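PDB 5NLA: putative transcriptional regulator TRANSCRIPTION REGULATOR protein, which binds c-di-GMP by a PilZ-like mechanism and, as an AraC-like transcriptional activator that probably binds specific DNA sequences, regulates extracellular polysaccharide production. Local coordinates for residues D122-L128 against I169-Y175; E149-S154 against A188-S194. Residue numbers count along the deposited sequence, not the author numbering.

Interaction 1 (D122-L128 against I169-Y175); sequences DHWNVGL and ILLFMPY
Residues 124-128 and 169-173 are extended and run antiparallel, their axes 4.6 Å apart at 167°, with Trp124 opposite Met173, Val126 opposite Leu171 and Leu128 opposite Ile169 as hydrogen-bonded pairs. Each pair closes a two-bond ring: Trp124 N to Met173 O 2.8 Å and Met173 N to Trp124 O 2.9 Å; Val126 N to Leu171 O 2.9 Å and Leu171 N to Val126 O 2.6 Å; Leu128 N to Ile169 O 2.8 Å and Ile169 N to Leu128 O 2.9 Å. Leu171 O also accepts Asn125 ND2 (3.1 Å), a nitrogen that lies over one face of the Phe172 ring. At the non-hydrogen-bonded pair Gly127-Leu170 the CA atoms close to 4.2 Å, and Leu170 CD2 sits 3.4 Å from Gly127 CA, where a CB would clash. Trp124 (chi1 m), at its strand's start, turns its indole NE1 to Tyr175 O, past the end of 169-173 (2.9 Å), while its six-membered ring lies slid apart from the Tyr175 ring, centroids 5.2 Å apart. Asp122 OD2 is satisfied by His256. This is a central strand pair of an antiparallel sheet: strand 150-154 flanks 124-128, strand 97-104 flanks 169-173, helix 196-211 covers Leu128, Ile169 and Leu171, and helix 251-261 meets Tyr175.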
ATOM      1  N   ASP A 122       5.395   2.218  -3.075  1.00 63.60           N
ATOM      2  CA  ASP A 122       4.690   1.618  -4.215  1.00 63.92           C
ATOM      3  C   ASP A 122       4.043   0.277  -3.859  1.00 65.25           C
ATOM      4  O   ASP A 122       3.838  -0.592  -4.723  1.00 70.84           O
ATOM      5  CB  ASP A 122       5.656   1.439  -5.376  1.00 65.26           C
ATOM      6  CG  ASP A 122       6.828   0.544  -5.029  1.00 66.91           C
ATOM      7  OD1 ASP A 122       7.016   0.205  -3.839  1.00 67.12           O
ATOM      8  OD2 ASP A 122       7.572   0.193  -5.962  1.00 68.86           O
ATOM      9  N   HIS A 123       3.681   0.128  -2.595  1.00 62.93           N
ATOM     10  CA  HIS A 123       3.133  -1.116  -2.110  1.00 64.00           C
ATOM     11  C   HIS A 123       1.836  -1.416  -2.868  1.00 63.53           C
ATOM     12  O   HIS A 123       1.207  -0.510  -3.420  1.00 63.34           O
ATOM     13  CB  HIS A 123       2.838  -1.033  -0.600  1.00 64.56           C
ATOM     14  CG  HIS A 123       4.055  -0.905   0.266  1.00 65.36           C
ATOM     15  ND1 HIS A 123       4.911   0.170   0.197  1.00 65.46           N
ATOM     16  CD2 HIS A 123       4.543  -1.709   1.242  1.00 67.95           C
ATOM     17  CE1 HIS A 123       5.888   0.012   1.073  1.00 67.53           C
ATOM     18  NE2 HIS A 123       5.683  -1.116   1.728  1.00 67.80           N
ATOM     19  N   TRP A 124       1.465  -2.691  -2.908  1.00 63.73           N
ATOM     20  CA  TRP A 124       0.122  -3.094  -3.311  1.00 62.34           C
ATOM     21  C   TRP A 124      -0.740  -2.955  -2.058  1.00 62.02           C
ATOM     22  O   TRP A 124      -0.436  -3.528  -1.013  1.00 64.62           O
ATOM     23  CB  TRP A 124       0.113  -4.538  -3.793  1.00 64.22           C
ATOM     24  CG  TRP A 124       1.161  -4.848  -4.811  1.00 64.59           C
ATOM     25  CD1 TRP A 124       2.355  -5.440  -4.584  1.00 65.87           C
ATOM     26  CD2 TRP A 124       1.103  -4.582  -6.217  1.00 64.41           C
ATOM     27  NE1 TRP A 124       3.053  -5.556  -5.758  1.00 67.53           N
ATOM     28  CE2 TRP A 124       2.305  -5.036  -6.775  1.00 65.22           C
ATOM     29  CE3 TRP A 124       0.151  -3.993  -7.054  1.00 65.11           C
ATOM     30  CZ2 TRP A 124       2.586  -4.935  -8.127  1.00 66.69           C
ATOM     31  CZ3 TRP A 124       0.433  -3.880  -8.404  1.00 66.36           C
ATOM     32  CH2 TRP A 124       1.641  -4.358  -8.928  1.00 67.47           C
ATOM     33  N   ASN A 125      -1.791  -2.161  -2.152  1.00 60.59           N
ATOM     34  CA  ASN A 125      -2.666  -1.898  -1.019  1.00 59.36           C
ATOM     35  C   ASN A 125      -3.956  -2.677  -1.233  1.00 59.32           C
ATOM     36  O   ASN A 125      -4.613  -2.552  -2.276  1.00 58.50           O
ATOM     37  CB  ASN A 125      -2.946  -0.391  -0.929  1.00 57.94           C
ATOM     38  CG  ASN A 125      -3.470   0.068   0.435  1.00 56.22           C
ATOM     39  OD1 ASN A 125      -3.979   1.180   0.536  1.00 58.73           O
ATOM     40  ND2 ASN A 125      -3.335  -0.747   1.469  1.00 54.84           N
ATOM     41  N   VAL A 126      -4.286  -3.514  -0.264  1.00 59.19           N
ATOM     42  CA  VAL A 126      -5.593  -4.159  -0.212  1.00 60.44           C
ATOM     43  C   VAL A 126      -6.220  -3.791   1.110  1.00 59.55           C
ATOM     44  O   VAL A 126      -5.562  -3.875   2.148  1.00 60.71           O
ATOM     45  CB  VAL A 126      -5.457  -5.671  -0.344  1.00 63.12           C
ATOM     46  CG1 VAL A 126      -6.714  -6.382   0.130  1.00 65.34           C
ATOM     47  CG2 VAL A 126      -5.144  -6.014  -1.792  1.00 63.85           C
ATOM     48  N   GLY A 127      -7.476  -3.366   1.077  1.00 59.06           N
ATOM     49  CA  GLY A 127      -8.141  -2.874   2.283  1.00 59.17           C
ATOM     50  C   GLY A 127      -9.556  -3.382   2.391  1.00 60.49           C
ATOM     51  O   GLY A 127     -10.326  -3.244   1.448  1.00 59.53           O
ATOM     52  N   LEU A 128      -9.880  -3.968   3.542  1.00 61.25           N
ATOM     53  CA  LEU A 128     -11.214  -4.483   3.841  1.00 62.57           C
ATOM     54  C   LEU A 128     -11.933  -3.551   4.793  1.00 62.50           C
ATOM     55  O   LEU A 128     -11.353  -3.164   5.792  1.00 61.79           O
ATOM     56  CB  LEU A 128     -11.088  -5.827   4.542  1.00 63.56           C
ATOM     57  CG  LEU A 128     -12.377  -6.501   5.001  1.00 64.90           C
ATOM     58  CD1 LEU A 128     -13.261  -6.828   3.805  1.00 65.47           C
ATOM     59  CD2 LEU A 128     -12.016  -7.749   5.790  1.00 67.06           C
ATOM     60  N   ILE A 169      -9.332  -2.983   7.850  1.00 65.03           N
ATOM     61  CA  ILE A 169      -8.064  -3.682   7.996  1.00 67.34           C
ATOM     62  C   ILE A 169      -7.356  -3.625   6.628  1.00 65.59           C
ATOM     63  O   ILE A 169      -7.937  -3.980   5.592  1.00 63.83           O
ATOM     64  CB  ILE A 169      -8.248  -5.099   8.596  1.00 70.33           C
ATOM     65  CG1 ILE A 169      -6.882  -5.745   8.883  1.00 73.06           C
ATOM     66  CG2 ILE A 169      -9.104  -5.988   7.707  1.00 71.40           C
ATOM     67  CD1 ILE A 169      -6.912  -6.772  10.000  1.00 75.08           C
ATOM     68  N   LEU A 170      -6.128  -3.106   6.639  1.00 65.68           N
ATOM     69  CA  LEU A 170      -5.373  -2.787   5.420  1.00 66.57           C
ATOM     70  C   LEU A 170      -4.089  -3.622   5.315  1.00 65.71           C
ATOM     71  O   LEU A 170      -3.307  -3.676   6.263  1.00 66.42           O
ATOM     72  CB  LEU A 170      -4.972  -1.313   5.434  1.00 68.52           C
ATOM     73  CG  LEU A 170      -6.018  -0.190   5.386  1.00 69.52           C
ATOM     74  CD1 LEU A 170      -5.289   1.148   5.465  1.00 70.25           C
ATOM     75  CD2 LEU A 170      -6.874  -0.252   4.128  1.00 68.93           C
ATOM     76  N   LEU A 171      -3.881  -4.252   4.158  1.00 63.64           N
ATOM     77  CA  LEU A 171      -2.625  -4.942   3.821  1.00 63.52           C
ATOM     78  C   LEU A 171      -1.792  -4.070   2.879  1.00 61.48           C
ATOM     79  O   LEU A 171      -2.284  -3.605   1.841  1.00 59.56           O
ATOM     80  CB  LEU A 171      -2.903  -6.267   3.102  1.00 64.68           C
ATOM     81  CG  LEU A 171      -3.880  -7.254   3.730  1.00 66.04           C
ATOM     82  CD1 LEU A 171      -4.123  -8.431   2.798  1.00 67.64           C
ATOM     83  CD2 LEU A 171      -3.357  -7.728   5.071  1.00 66.60           C
ATOM     84  N   PHE A 172      -0.537  -3.850   3.247  1.00 61.33           N
ATOM     85  CA  PHE A 172       0.418  -3.188   2.373  1.00 61.28           C
ATOM     86  C   PHE A 172       1.496  -4.223   2.073  1.00 61.55           C
ATOM     87  O   PHE A 172       2.183  -4.682   2.975  1.00 60.81           O
ATOM     88  CB  PHE A 172       1.037  -1.974   3.048  1.00 61.64           C
ATOM     89  CG  PHE A 172       0.068  -0.856   3.340  1.00 61.42           C
ATOM     90  CD1 PHE A 172      -0.231   0.093   2.369  1.00 60.38           C
ATOM     91  CD2 PHE A 172      -0.489  -0.700   4.623  1.00 62.77           C
ATOM     92  CE1 PHE A 172      -1.106   1.146   2.642  1.00 60.82           C
ATOM     93  CE2 PHE A 172      -1.353   0.359   4.908  1.00 62.04           C
ATOM     94  CZ  PHE A 172      -1.666   1.282   3.915  1.00 60.89           C
ATOM     95  N   MET A 173       1.612  -4.594   0.801  1.00 62.37           N
ATOM     96  CA  MET A 173       2.510  -5.658   0.349  1.00 65.16           C
ATOM     97  C   MET A 173       3.600  -5.015  -0.529  1.00 67.57           C
ATOM     98  O   MET A 173       3.268  -4.287  -1.476  1.00 68.89           O
ATOM     99  CB  MET A 173       1.716  -6.708  -0.451  1.00 63.89           C
ATOM    100  CG  MET A 173       0.807  -7.612   0.400  1.00 63.50           C
ATOM    101  SD  MET A 173      -0.546  -8.451  -0.460  1.00 58.87           S
ATOM    102  CE  MET A 173      -1.448  -7.000  -0.941  1.00 58.45           C
ATOM    103  N   PRO A 174       4.897  -5.258  -0.221  1.00 69.01           N
ATOM    104  CA  PRO A 174       5.962  -4.637  -1.023  1.00 69.38           C
ATOM    105  C   PRO A 174       5.955  -5.122  -2.471  1.00 70.54           C
ATOM    106  O   PRO A 174       5.638  -6.285  -2.710  1.00 71.41           O
ATOM    107  CB  PRO A 174       7.249  -5.085  -0.330  1.00 71.16           C
ATOM    108  CG  PRO A 174       6.845  -5.657   0.976  1.00 71.25           C
ATOM    109  CD  PRO A 174       5.446  -6.133   0.830  1.00 70.47           C
ATOM    110  N   TYR A 175       6.319  -4.240  -3.409  1.00 70.74           N
ATOM    111  CA  TYR A 175       6.184  -4.510  -4.853  1.00 72.80           C
ATOM    112  C   TYR A 175       6.471  -5.950  -5.244  1.00 76.34           C
ATOM    113  O   TYR A 175       5.714  -6.567  -5.989  1.00 76.72           O
ATOM    114  CB  TYR A 175       7.114  -3.622  -5.700  1.00 74.12           C
ATOM    115  CG  TYR A 175       6.798  -3.751  -7.174  1.00 73.00           C
ATOM    116  CD1 TYR A 175       5.657  -3.160  -7.693  1.00 71.23           C
ATOM    117  CD2 TYR A 175       7.595  -4.498  -8.031  1.00 73.50           C
ATOM    118  CE1 TYR A 175       5.318  -3.286  -9.022  1.00 71.61           C
ATOM    119  CE2 TYR A 175       7.258  -4.630  -9.370  1.00 75.72           C
ATOM    120  CZ  TYR A 175       6.107  -4.018  -9.856  1.00 73.81           C
ATOM    121  OH  TYR A 175       5.720  -4.110 -11.174  1.00 75.80           O
TER

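Interaction 2 (E149-S154 against A188-S194); sequences EFFFRS and ANNSVLS
A G1 beta bulge opens the short antiparallel pairing of strands 150-154 and 191-193: Asn190, with positive phi and psi (61/57), and Ser191 both face Phe152. Phe152 O consequently takes two backbone donors, Ser191 N at 3.2 Å and, in a weak bond, Asn190 N at 2.9 Å, while Phe152 N reaches Ser191 O at 2.9 Å. Regular pairing follows, with Phe150 N to Leu193 O 3.1 Å, Leu193 N to Phe150 O 2.8 Å, and Phe151 opposite Val192 as a non-hydrogen-bonded pair; the short axes approach to 4.7 Å at 140°. Before the bulge a side chain meets the backbone: Asn189 OD1 (chi1 t) accepts Ser154 N at 2.7 Å. In the bulge itself Asn190 OD1 accepts Arg153 NH1 at 3.1 Å, while Asn190 ND2 goes to Thr136 O. Ser191 OG (chi1 p) donates to Ala188 O at 2.6 Å, tying the turn that follows helix 182-187; that same oxygen lies at the edge of the Phe152 ring, 3.3 Å from CD2. Leu193 CD1 packs on Phe150 CB at 3.7 Å. Strand 191-193 ends the sheet within this chain; on the other side of 150-154 runs strand 124-129, and helix 196-211 covers Phe150 and Leu193.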
ATOM      1  N   GLU A 149     -16.264  -5.622   1.964  1.00 73.25           N
ATOM      2  CA  GLU A 149     -15.616  -5.631   0.651  1.00 74.35           C
ATOM      3  C   GLU A 149     -14.203  -5.091   0.750  1.00 72.01           C
ATOM      4  O   GLU A 149     -13.894  -4.311   1.662  1.00 70.32           O
ATOM      5  CB  GLU A 149     -16.370  -4.744  -0.330  1.00 75.56           C
ATOM      6  CG  GLU A 149     -17.848  -5.021  -0.451  1.00 78.61           C
ATOM      7  CD  GLU A 149     -18.439  -4.303  -1.642  1.00 80.04           C
ATOM      8  OE1 GLU A 149     -18.446  -3.050  -1.637  1.00 76.54           O
ATOM      9  OE2 GLU A 149     -18.867  -4.995  -2.592  1.00 85.54           O
ATOM     10  N   PHE A 150     -13.372  -5.486  -0.217  1.00 71.97           N
ATOM     11  CA  PHE A 150     -12.005  -4.978  -0.352  1.00 69.62           C
ATOM     12  C   PHE A 150     -11.878  -3.991  -1.493  1.00 67.48           C
ATOM     13  O   PHE A 150     -12.492  -4.181  -2.543  1.00 67.96           O
ATOM     14  CB  PHE A 150     -11.027  -6.101  -0.689  1.00 71.07           C
ATOM     15  CG  PHE A 150     -10.895  -7.144   0.363  1.00 71.15           C
ATOM     16  CD1 PHE A 150     -11.781  -8.205   0.413  1.00 72.56           C
ATOM     17  CD2 PHE A 150      -9.849  -7.090   1.282  1.00 70.70           C
ATOM     18  CE1 PHE A 150     -11.644  -9.187   1.382  1.00 75.70           C
ATOM     19  CE2 PHE A 150      -9.703  -8.071   2.250  1.00 73.22           C
ATOM     20  CZ  PHE A 150     -10.608  -9.120   2.308  1.00 75.12           C
ATOM     21  N   PHE A 151     -11.040  -2.974  -1.306  1.00 66.30           N
ATOM     22  CA  PHE A 151     -10.446  -2.266  -2.447  1.00 66.36           C
ATOM     23  C   PHE A 151      -9.091  -2.904  -2.728  1.00 65.26           C
ATOM     24  O   PHE A 151      -8.425  -3.400  -1.811  1.00 63.27           O
ATOM     25  CB  PHE A 151     -10.321  -0.737  -2.226  1.00 65.38           C
ATOM     26  CG  PHE A 151      -9.269  -0.322  -1.219  1.00 65.59           C
ATOM     27  CD1 PHE A 151      -7.921  -0.252  -1.567  1.00 67.24           C
ATOM     28  CD2 PHE A 151      -9.630   0.034   0.078  1.00 67.17           C
ATOM     29  CE1 PHE A 151      -6.961   0.133  -0.631  1.00 66.31           C
ATOM     30  CE2 PHE A 151      -8.677   0.429   1.013  1.00 65.03           C
ATOM     31  CZ  PHE A 151      -7.341   0.476   0.656  1.00 64.36           C
ATOM     32  N   PHE A 152      -8.702  -2.898  -3.998  1.00 65.40           N
ATOM     33  CA  PHE A 152      -7.319  -3.147  -4.389  1.00 65.18           C
ATOM     34  C   PHE A 152      -6.776  -1.940  -5.165  1.00 63.61           C
ATOM     35  O   PHE A 152      -7.449  -1.413  -6.052  1.00 61.54           O
ATOM     36  CB  PHE A 152      -7.199  -4.423  -5.221  1.00 67.01           C
ATOM     37  CG  PHE A 152      -5.916  -4.511  -5.993  1.00 68.41           C
ATOM     38  CD1 PHE A 152      -4.722  -4.833  -5.355  1.00 68.05           C
ATOM     39  CD2 PHE A 152      -5.890  -4.223  -7.354  1.00 69.55           C
ATOM     40  CE1 PHE A 152      -3.538  -4.893  -6.068  1.00 67.72           C
ATOM     41  CE2 PHE A 152      -4.709  -4.278  -8.067  1.00 69.00           C
ATOM     42  CZ  PHE A 152      -3.534  -4.613  -7.424  1.00 68.81           C
ATOM     43  N   ARG A 153      -5.542  -1.551  -4.838  1.00 63.59           N
ATOM     44  CA  ARG A 153      -4.876  -0.382  -5.416  1.00 63.73           C
ATOM     45  C   ARG A 153      -3.355  -0.491  -5.279  1.00 63.39           C
ATOM     46  O   ARG A 153      -2.855  -0.867  -4.211  1.00 62.38           O
ATOM     47  CB  ARG A 153      -5.311   0.900  -4.677  1.00 63.08           C
ATOM     48  CG  ARG A 153      -6.476   1.645  -5.298  1.00 63.71           C
ATOM     49  CD  ARG A 153      -6.528   3.078  -4.799  1.00 62.30           C
ATOM     50  NE  ARG A 153      -6.712   3.145  -3.357  1.00 65.26           N
ATOM     51  CZ  ARG A 153      -7.872   2.971  -2.696  1.00 64.17           C
ATOM     52  NH1 ARG A 153      -9.026   2.675  -3.322  1.00 61.65           N
ATOM     53  NH2 ARG A 153      -7.864   3.078  -1.371  1.00 62.64           N
ATOM     54  N   SER A 154      -2.623  -0.141  -6.337  1.00 62.55           N
ATOM     55  CA  SER A 154      -1.205   0.157  -6.187  1.00 61.52           C
ATOM     56  C   SER A 154      -1.000   1.573  -5.672  1.00 60.86           C
ATOM     57  O   SER A 154      -1.700   2.511  -6.083  1.00 64.34           O
ATOM     58  CB  SER A 154      -0.473   0.037  -7.491  1.00 63.98           C
ATOM     59  OG  SER A 154       0.892   0.334  -7.257  1.00 67.22           O
ATOM     60  N   ALA A 188      -6.114  -4.089 -13.155  1.00 81.57           N
ATOM     61  CA  ALA A 188      -7.193  -4.136 -12.160  1.00 78.73           C
ATOM     62  C   ALA A 188      -7.049  -3.089 -11.058  1.00 72.91           C
ATOM     63  O   ALA A 188      -7.596  -3.264  -9.988  1.00 72.92           O
ATOM     64  CB  ALA A 188      -7.259  -5.532 -11.544  1.00 79.27           C
ATOM     65  N   ASN A 189      -6.328  -2.004 -11.305  1.00 70.71           N
ATOM     66  CA  ASN A 189      -6.082  -1.019 -10.261  1.00 67.37           C
ATOM     67  C   ASN A 189      -7.375  -0.297  -9.920  1.00 67.13           C
ATOM     68  O   ASN A 189      -8.149   0.052 -10.821  1.00 66.92           O
ATOM     69  CB  ASN A 189      -5.041   0.013 -10.699  1.00 66.43           C
ATOM     70  CG  ASN A 189      -4.568   0.867  -9.545  1.00 63.44           C
ATOM     71  OD1 ASN A 189      -4.062   0.337  -8.560  1.00 64.44           O
ATOM     72  ND2 ASN A 189      -4.736   2.180  -9.646  1.00 60.57           N
ATOM     73  N   ASN A 190      -7.583  -0.077  -8.619  1.00 66.62           N
ATOM     74  CA  ASN A 190      -8.774   0.584  -8.069  1.00 65.47           C
ATOM     75  C   ASN A 190     -10.033  -0.201  -8.397  1.00 68.08           C
ATOM     76  O   ASN A 190     -10.963   0.320  -9.018  1.00 71.01           O
ATOM     77  CB  ASN A 190      -8.882   2.038  -8.540  1.00 63.76           C
ATOM     78  CG  ASN A 190      -9.735   2.884  -7.623  1.00 63.94           C
ATOM     79  OD1 ASN A 190      -9.498   2.948  -6.403  1.00 61.78           O
ATOM     80  ND2 ASN A 190     -10.726   3.563  -8.202  1.00 65.95           N
ATOM     81  N   SER A 191     -10.047  -1.465  -7.985  1.00 67.56           N
ATOM     82  CA  SER A 191     -11.236  -2.298  -8.124  1.00 70.37           C
ATOM     83  C   SER A 191     -11.725  -2.812  -6.777  1.00 69.71           C
ATOM     84  O   SER A 191     -11.044  -2.710  -5.755  1.00 67.79           O
ATOM     85  CB  SER A 191     -10.973  -3.448  -9.096  1.00 73.23           C
ATOM     86  OG  SER A 191      -9.769  -4.100  -8.774  1.00 73.64           O
ATOM     87  N   VAL A 192     -12.932  -3.350  -6.794  1.00 73.78           N
ATOM     88  CA  VAL A 192     -13.558  -3.897  -5.599  1.00 75.55           C
ATOM     89  C   VAL A 192     -13.458  -5.410  -5.665  1.00 78.24           C
ATOM     90  O   VAL A 192     -13.597  -6.003  -6.743  1.00 77.48           O
ATOM     91  CB  VAL A 192     -15.052  -3.523  -5.488  1.00 77.34           C
ATOM     92  CG1 VAL A 192     -15.521  -3.660  -4.047  1.00 77.13           C
ATOM     93  CG2 VAL A 192     -15.290  -2.109  -5.976  1.00 77.47           C
ATOM     94  N   LEU A 193     -13.234  -6.028  -4.509  1.00 78.79           N
ATOM     95  CA  LEU A 193     -13.282  -7.474  -4.390  1.00 81.70           C
ATOM     96  C   LEU A 193     -14.483  -7.827  -3.533  1.00 82.85           C
ATOM     97  O   LEU A 193     -14.530  -7.486  -2.350  1.00 83.06           O
ATOM     98  CB  LEU A 193     -11.987  -8.018  -3.787  1.00 81.56           C
ATOM     99  CG  LEU A 193     -10.699  -7.360  -4.289  1.00 79.37           C
ATOM    100  CD1 LEU A 193      -9.501  -7.885  -3.506  1.00 79.07           C
ATOM    101  CD2 LEU A 193     -10.542  -7.601  -5.785  1.00 81.17           C
ATOM    102  N   SER A 194     -15.477  -8.449  -4.159  1.00 86.56           N
ATOM    103  CA  SER A 194     -16.618  -9.030  -3.450  1.00 90.59           C
ATOM    104  C   SER A 194     -16.992 -10.343  -4.123  1.00 94.14           C
ATOM    105  O   SER A 194     -16.718 -10.543  -5.318  1.00 96.42           O
ATOM    106  CB  SER A 194     -17.809  -8.065  -3.402  1.00 90.12           C
ATOM    107  OG  SER A 194     -18.312  -7.788  -4.692  1.00 90.87           O
TER

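Interactions 1 and 2 are successive parts of one antiparallel sheet, their centres 10 Å apart, with strands in the order 166-173, 124-129, 150-154, 191-193. Strands 124-129 and 150-154 join them directly: Asn125 N lies 2.7 Å from Arg153 O and Gly127 O 2.9 Å from Phe151 N, both probable hydrogen bonds. Packing continues the contact, with Leu128 CD1 3.4 Å from the backbone Glu149 O and Asn125 OD1 3.4 Å from Phe151 CE1. Along the chain the four segments alternate, so each contact closes across a segment of the other. Helix 196-211 spans both contacts on one face of the sheet, its Ile205 touching Phe150 of interaction 2 as well as Ile169 and Leu171 of interaction 1.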